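Local coordinates for protein alanine dehydrogenase/pyridine nucleotide transhydrogenase (Mycobacterium smegmatis str. MC2 155, PDB 3P2Y) that probably serves as the alpha 1 subunit of a transhydrogenase that couples hydride transfer between NAD(H) and NADP(H) to proton pumping across the membrane, at residues G295-D300 / T324-L329; V284-A289 / N308-E313; A187-V192 / I270-V275. All blocks are in the same frame, centred on the assembly; numbering follows the deposited sequence. Where two conformers were deposited one is given.

All three contacts lie in the C-terminal domain of the alanine dehydrogenase/PNT family and cluster at one mixed beta-sheet, with centres about 10 Å (interactions 1 and 2), 12 Å (1 and 3) and 13 Å (2 and 3) apart. Interaction 3 pairs strands 186-190 and 268-271; interaction 1 pairs 297-300 with 323-326. As 268-271 and 297-300 are neighbours, the two contacts form one run across the beta-sheet. Interaction 3 closes first along the chain, whereas interactions 1 and 2 interleave: 284-289, 295-300, 308-313, then 324-329. The loop 308-313 ties the group together at the C-terminal strand ends, the side on which Rossmann-type domains hold their dinucleotide.

Interaction 1: residues G295-D300 / T324-L329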
# COMPACT_ATOMS: atom_id res chain seq x y z
N GLY A 295 0.80 -4.34 16.47
CA GLY A 295 0.97 -4.39 15.01
C GLY A 295 -0.34 -4.36 14.22
O GLY A 295 -0.33 -4.28 12.97
N SER A 296 -1.46 -4.40 14.94
CA SER A 296 -2.78 -4.21 14.32
C SER A 296 -2.92 -2.76 13.87
O SER A 296 -2.15 -1.89 14.31
CB SER A 296 -3.91 -4.58 15.30
OG SER A 296 -3.76 -5.93 15.74
N VAL A 297 -3.83 -2.49 12.93
CA VAL A 297 -3.96 -1.13 12.40
C VAL A 297 -5.43 -0.73 12.39
O VAL A 297 -6.29 -1.53 12.01
CB VAL A 297 -3.46 -1.05 10.91
CG1 VAL A 297 -3.58 0.38 10.35
CG2 VAL A 297 -1.99 -1.52 10.77
N VAL A 298 -5.70 0.52 12.79
CA VAL A 298 -7.01 1.13 12.63
C VAL A 298 -6.87 2.19 11.55
O VAL A 298 -6.06 3.12 11.70
CB VAL A 298 -7.50 1.83 13.94
CG1 VAL A 298 -8.85 2.61 13.72
CG2 VAL A 298 -7.65 0.80 15.08
N VAL A 299 -7.65 2.06 10.48
CA VAL A 299 -7.65 3.06 9.39
C VAL A 299 -8.98 3.81 9.52
O VAL A 299 -10.05 3.28 9.24
CB VAL A 299 -7.55 2.41 8.00
CG1 VAL A 299 -7.43 3.53 6.90
CG2 VAL A 299 -6.34 1.43 7.91
N ASP A 300 -8.89 5.05 10.01
CA ASP A 300 -10.07 5.87 10.31
C ASP A 300 -10.24 6.86 9.17
O ASP A 300 -9.38 7.73 8.95
CB ASP A 300 -9.79 6.58 11.66
CG ASP A 300 -10.97 7.40 12.19
OD1 ASP A 300 -11.94 7.70 11.45
OD2 ASP A 300 -10.87 7.80 13.38
N THR A 324 -1.36 0.72 15.51
CA THR A 324 -1.16 1.85 14.60
C THR A 324 -2.53 2.46 14.30
O THR A 324 -3.46 1.74 13.94
CB THR A 324 -0.47 1.40 13.28
OG1 THR A 324 0.82 0.85 13.57
CG2 THR A 324 -0.32 2.57 12.27
N ILE A 325 -2.67 3.77 14.48
CA ILE A 325 -3.92 4.48 14.18
C ILE A 325 -3.63 5.50 13.09
O ILE A 325 -2.84 6.42 13.31
CB ILE A 325 -4.45 5.20 15.44
CG1 ILE A 325 -4.30 4.29 16.67
CG2 ILE A 325 -5.89 5.67 15.22
CD1 ILE A 325 -5.23 3.09 16.64
N THR A 326 -4.26 5.35 11.92
CA THR A 326 -3.94 6.25 10.81
C THR A 326 -5.19 6.96 10.32
O THR A 326 -6.27 6.37 10.33
CB THR A 326 -3.22 5.50 9.67
OG1 THR A 326 -2.76 6.44 8.68
CG2 THR A 326 -4.15 4.42 9.00
N SER A 327 -5.03 8.22 9.90
CA SER A 327 -6.19 9.03 9.54
C SER A 327 -5.95 9.78 8.24
O SER A 327 -5.71 11.02 8.23
CB SER A 327 -6.54 10.00 10.71
OG SER A 327 -7.60 10.87 10.35
N PRO A 328 -6.05 9.07 7.10
CA PRO A 328 -5.89 9.75 5.81
C PRO A 328 -7.04 10.69 5.54
O PRO A 328 -8.18 10.34 5.80
CB PRO A 328 -5.95 8.61 4.78
CG PRO A 328 -6.69 7.49 5.48
CD PRO A 328 -6.30 7.62 6.97
N LEU A 329 -6.73 11.87 5.00
CA LEU A 329 -7.78 12.87 4.77
C LEU A 329 -8.23 13.00 3.32
O LEU A 329 -9.31 13.57 3.06
CB LEU A 329 -7.37 14.24 5.30
CG LEU A 329 -7.15 14.23 6.82
CD1 LEU A 329 -6.54 15.57 7.22
CD2 LEU A 329 -8.47 13.93 7.64
O HOH W 1 1.16 -1.72 12.40
O HOH W 2 -9.31 10.21 8.30
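V298 and I325 meet within a ladder of backbone hydrogen bonds joining the parallel strands 297-300 and 323-326. T324 N gives its hydrogen to S296 O (3.0 Å), V298 N to T324 O (2.8 Å), T326 N to V298 O (2.9 Å) and D300 N to T326 O (3.0 Å). The last three are nearly straight at both ends, whereas T324 N is tilted 17° from the carbonyl plane of S296.

Apolar contacts differ between the two faces. On one, V298 and I325 lie side by side; in one of the two conformers of I325, CD1 comes 3.7 Å from V298 CG2. On the other, V299 and T326 run alongside each other with methyls V299 CG2 and T326 CG2 3.9 Å apart. The chi1 of T326 (-172°) swings OG1 opposite the backbone N and sets CG2 between N and the carbonyl carbon, beside V299, while the hydroxyl bonds T317 OG1. Beta-branched residues suit both faces, since they pack closely and are at ease in extended chain.

Water joins the strand ends. One molecule bridges G295 O and T324 OG1; a second sits between D300 O, S327 OG and P328 O, 2.6 Å from D300 O. The D300 carboxylate bonds T312 OG1 and the backbone N of N308 and C309, holding the following loop.

Helix 148-167 packs on the face of V297 and T326, the largely parallel, helix-flanked sheet of a Rossmann-type domain.

Interaction 2: residues V284-A289 / N308-E313; sequences VTAAAA and NCELTE
V284 and C309 form a single backbone bridge: V284 N donates to N308 O (3.0 Å), approaching 29° off its carbonyl plane, and E310 N donates to V284 O (3.0 Å) almost in line with that carbonyl. Beyond the bridge the chains part, one into helix 286-290 and the other into a type I turn from C309 to T312.

E310 is the polar link. Its CG is anti to the backbone N (chi1 176°) and the chain stays extended, carrying the carboxylate across to the start of the helix, where A286 N meets OE1 at 2.8 Å from above the carboxylate plane. A286 CB lies 3.4 Å from the same oxygen. An acid suits this place because it can accept the N-H of A286; the helix end, and perhaps R282, which touches the side chain, probably favour its negative charge. T285, at the N-cap, accepts from A288 N through OG1 (3.0 Å), and that hydroxyl also bonds E260 OE1.

Beside these bonds lies an apolar patch. C309 SG rests 3.7 Å from V284 CG1, and L311 spreads its branches over the first helical turn, CD1 reaching A289 CB at 4.1 Å. Small alanines let the leucine come close to the helix backbone.

V284 and A288 also touch I263 of helix 249-263, while L311 leans on H320 of strand 317-320; the contact thus fits a short helix and a loop between a longer helix and the sheet edge.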
# COMPACT_ATOMS: atom_id res chain seq x y z
N VAL A 284 -14.83 3.42 17.73
CA VAL A 284 -13.68 2.71 18.28
C VAL A 284 -13.20 3.54 19.48
O VAL A 284 -12.56 4.58 19.31
CB VAL A 284 -12.55 2.55 17.24
CG1 VAL A 284 -11.30 1.88 17.86
CG2 VAL A 284 -13.05 1.74 16.00
N THR A 285 -13.52 3.06 20.67
CA THR A 285 -13.08 3.73 21.90
C THR A 285 -11.59 3.54 22.08
O THR A 285 -10.97 2.65 21.47
CB THR A 285 -13.77 3.11 23.14
OG1 THR A 285 -13.42 1.72 23.21
CG2 THR A 285 -15.29 3.27 23.07
N ALA A 286 -11.00 4.36 22.96
CA ALA A 286 -9.61 4.16 23.35
C ALA A 286 -9.34 2.72 23.82
O ALA A 286 -8.32 2.14 23.43
CB ALA A 286 -9.22 5.16 24.43
N ALA A 287 -10.23 2.16 24.64
CA ALA A 287 -10.08 0.79 25.16
C ALA A 287 -10.10 -0.27 24.06
O ALA A 287 -9.34 -1.25 24.11
CB ALA A 287 -11.16 0.49 26.18
N ALA A 288 -10.99 -0.09 23.08
CA ALA A 288 -11.09 -1.02 21.94
C ALA A 288 -9.77 -1.06 21.18
O ALA A 288 -9.23 -2.14 20.95
CB ALA A 288 -12.23 -0.61 21.00
N ALA A 289 -9.24 0.12 20.85
CA ALA A 289 -7.98 0.21 20.09
C ALA A 289 -6.84 -0.38 20.89
O ALA A 289 -6.04 -1.15 20.36
CB ALA A 289 -7.67 1.66 19.72
N ASN A 308 -13.68 8.38 13.73
CA ASN A 308 -14.49 7.37 14.38
C ASN A 308 -13.78 6.80 15.59
O ASN A 308 -14.40 6.12 16.42
CB ASN A 308 -14.80 6.20 13.42
CG ASN A 308 -15.54 6.65 12.16
OD1 ASN A 308 -15.11 6.37 11.03
ND2 ASN A 308 -16.65 7.37 12.33
N CYS A 309 -12.46 7.04 15.65
CA CYS A 309 -11.63 6.50 16.73
C CYS A 309 -11.23 7.62 17.66
O CYS A 309 -10.74 8.65 17.22
CB CYS A 309 -10.38 5.77 16.19
SG CYS A 309 -9.34 5.02 17.47
N GLU A 310 -11.43 7.38 18.95
CA GLU A 310 -11.08 8.35 20.00
C GLU A 310 -9.60 8.80 19.96
O GLU A 310 -9.28 9.93 20.31
CB GLU A 310 -11.45 7.73 21.36
CG GLU A 310 -11.09 8.53 22.61
CD GLU A 310 -11.57 7.85 23.91
OE1 GLU A 310 -12.17 6.74 23.86
OE2 GLU A 310 -11.34 8.44 24.98
N LEU A 311 -8.72 7.91 19.52
CA LEU A 311 -7.29 8.20 19.54
C LEU A 311 -6.78 8.77 18.21
O LEU A 311 -5.60 9.06 18.06
CB LEU A 311 -6.51 6.95 19.94
CG LEU A 311 -6.86 6.40 21.34
CD1 LEU A 311 -6.28 5.01 21.53
CD2 LEU A 311 -6.36 7.37 22.43
N THR A 312 -7.69 8.92 17.24
CA THR A 312 -7.30 9.43 15.93
C THR A 312 -6.72 10.83 15.97
O THR A 312 -7.28 11.74 16.61
CB THR A 312 -8.49 9.36 14.95
OG1 THR A 312 -8.66 8.00 14.58
CG2 THR A 312 -8.27 10.22 13.70
N GLU A 313 -5.58 10.98 15.30
CA GLU A 313 -5.01 12.30 15.03
C GLU A 313 -5.16 12.58 13.53
O GLU A 313 -4.42 11.99 12.72
CB GLU A 313 -3.55 12.34 15.48
CG GLU A 313 -3.40 12.14 17.00
CD GLU A 313 -1.95 12.12 17.47
OE1 GLU A 313 -1.11 12.77 16.82
OE2 GLU A 313 -1.67 11.45 18.51

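Interaction 3: residues A187-V192 / I270-V275; sequences ALVLGV and ITTALV
At the centre of the Rossmann-type sheet, where strand 186-190 runs beside strand 268-271, L190 and I270 are joined by one of the bonds that zip the two parallel chains together. I270 N donates to L188 O (2.8 Å), L190 N to I270 O (2.8 Å) and T272 N to L190 O (2.9 Å). The third is more bent at its hydrogen, 147°, as the strands end there and the chains begin to turn apart.

Side chains on the two faces have different roles. V189 and I270 share one face, where V189 CG2 lies 4.2 Å from I270 CB; V189 packs against helix 194-206 and I270 against helix 148-167. On the other, L190 CD1 slants across to T271 CG2 at 4.1 Å, and L190 goes on to helix 249-263. T271 keeps its hydroxyl for N308 OD1, so a threonine here serves both the apolar face and the polar loop.

Past the strand ends, T272 OG1 donates to G191 O over a short 2.6 Å. Its chi1 of 76° places OG1 between the backbone N and carbonyl carbon, and the hydroxyl comes from above the G191 carbonyl plane. G191 has phi 96°; T272 OG1 and A273 N, with the preceding carbonyl O, occupy the space into which a side chain would project, so a residue without one suits the place. The backbone N of V192 bonds D214 OD2.

G191 begins a G191-G193-G196 pattern leading into helix 194-206, consistent with the glycine-rich turn of a dinucleotide-binding fold, whose nucleotide cleft typically opens between the first and fourth strands, as paired here.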
# COMPACT_ATOMS: atom_id res chain seq x y z
N ALA A 187 -10.02 -8.75 9.02
CA ALA A 187 -10.34 -7.34 8.79
C ALA A 187 -11.80 -7.08 9.15
O ALA A 187 -12.69 -7.85 8.78
CB ALA A 187 -10.08 -6.95 7.33
N LEU A 188 -12.01 -5.99 9.88
CA LEU A 188 -13.36 -5.53 10.26
C LEU A 188 -13.61 -4.15 9.67
O LEU A 188 -12.76 -3.25 9.78
CB LEU A 188 -13.44 -5.42 11.80
CG LEU A 188 -14.69 -4.75 12.40
CD1 LEU A 188 -15.92 -5.64 12.15
CD2 LEU A 188 -14.48 -4.60 13.91
N VAL A 189 -14.76 -3.98 9.02
CA VAL A 189 -15.12 -2.67 8.48
C VAL A 189 -16.34 -2.18 9.26
O VAL A 189 -17.34 -2.90 9.36
CB VAL A 189 -15.41 -2.76 6.97
CG1 VAL A 189 -15.87 -1.39 6.40
CG2 VAL A 189 -14.12 -3.22 6.24
N LEU A 190 -16.22 -0.97 9.79
CA LEU A 190 -17.30 -0.36 10.59
C LEU A 190 -17.87 0.79 9.79
O LEU A 190 -17.17 1.78 9.49
CB LEU A 190 -16.72 0.13 11.93
CG LEU A 190 -16.14 -0.96 12.85
CD1 LEU A 190 -15.58 -0.28 14.13
CD2 LEU A 190 -17.20 -2.07 13.20
N GLY A 191 -19.14 0.63 9.39
CA GLY A 191 -19.80 1.58 8.47
C GLY A 191 -19.66 1.00 7.09
O GLY A 191 -18.56 0.99 6.52
N VAL A 192 -20.75 0.44 6.56
CA VAL A 192 -20.68 -0.21 5.25
C VAL A 192 -21.61 0.51 4.26
O VAL A 192 -22.65 -0.01 3.81
CB VAL A 192 -20.95 -1.75 5.29
CG1 VAL A 192 -20.69 -2.38 3.90
CG2 VAL A 192 -20.10 -2.43 6.37
N ILE A 270 -11.19 -0.88 9.67
CA ILE A 270 -11.39 0.28 8.81
C ILE A 270 -12.72 0.90 9.22
O ILE A 270 -13.74 0.21 9.26
CB ILE A 270 -11.41 -0.13 7.32
CG1 ILE A 270 -10.08 -0.82 6.97
CG2 ILE A 270 -11.68 1.08 6.42
CD1 ILE A 270 -9.99 -1.41 5.59
N THR A 271 -12.69 2.20 9.53
CA THR A 271 -13.92 2.88 9.97
C THR A 271 -14.32 3.94 8.96
O THR A 271 -13.46 4.69 8.47
CB THR A 271 -13.76 3.50 11.39
OG1 THR A 271 -12.88 4.63 11.33
CG2 THR A 271 -13.15 2.47 12.37
N THR A 272 -15.61 4.02 8.63
CA THR A 272 -16.00 4.87 7.49
C THR A 272 -17.22 5.73 7.78
O THR A 272 -17.66 6.47 6.91
CB THR A 272 -16.33 4.05 6.19
OG1 THR A 272 -17.63 3.44 6.33
CG2 THR A 272 -15.28 2.96 5.88
N ALA A 273 -17.79 5.58 8.98
CA ALA A 273 -19.13 6.17 9.24
C ALA A 273 -19.08 7.69 9.33
O ALA A 273 -18.24 8.28 10.04
CB ALA A 273 -19.73 5.59 10.47
N LEU A 274 -20.02 8.32 8.61
CA LEU A 274 -20.13 9.78 8.59
C LEU A 274 -21.56 10.18 8.89
O LEU A 274 -22.50 9.40 8.70
CB LEU A 274 -19.77 10.35 7.22
CG LEU A 274 -18.42 9.94 6.65
CD1 LEU A 274 -18.31 10.25 5.16
CD2 LEU A 274 -17.28 10.58 7.44
N VAL A 275 -21.70 11.41 9.38
CA VAL A 275 -23.00 12.09 9.46
C VAL A 275 -22.80 13.43 8.77
O VAL A 275 -22.02 14.25 9.25
CB VAL A 275 -23.48 12.28 10.92
CG1 VAL A 275 -24.85 12.98 10.95
CG2 VAL A 275 -23.58 10.95 11.65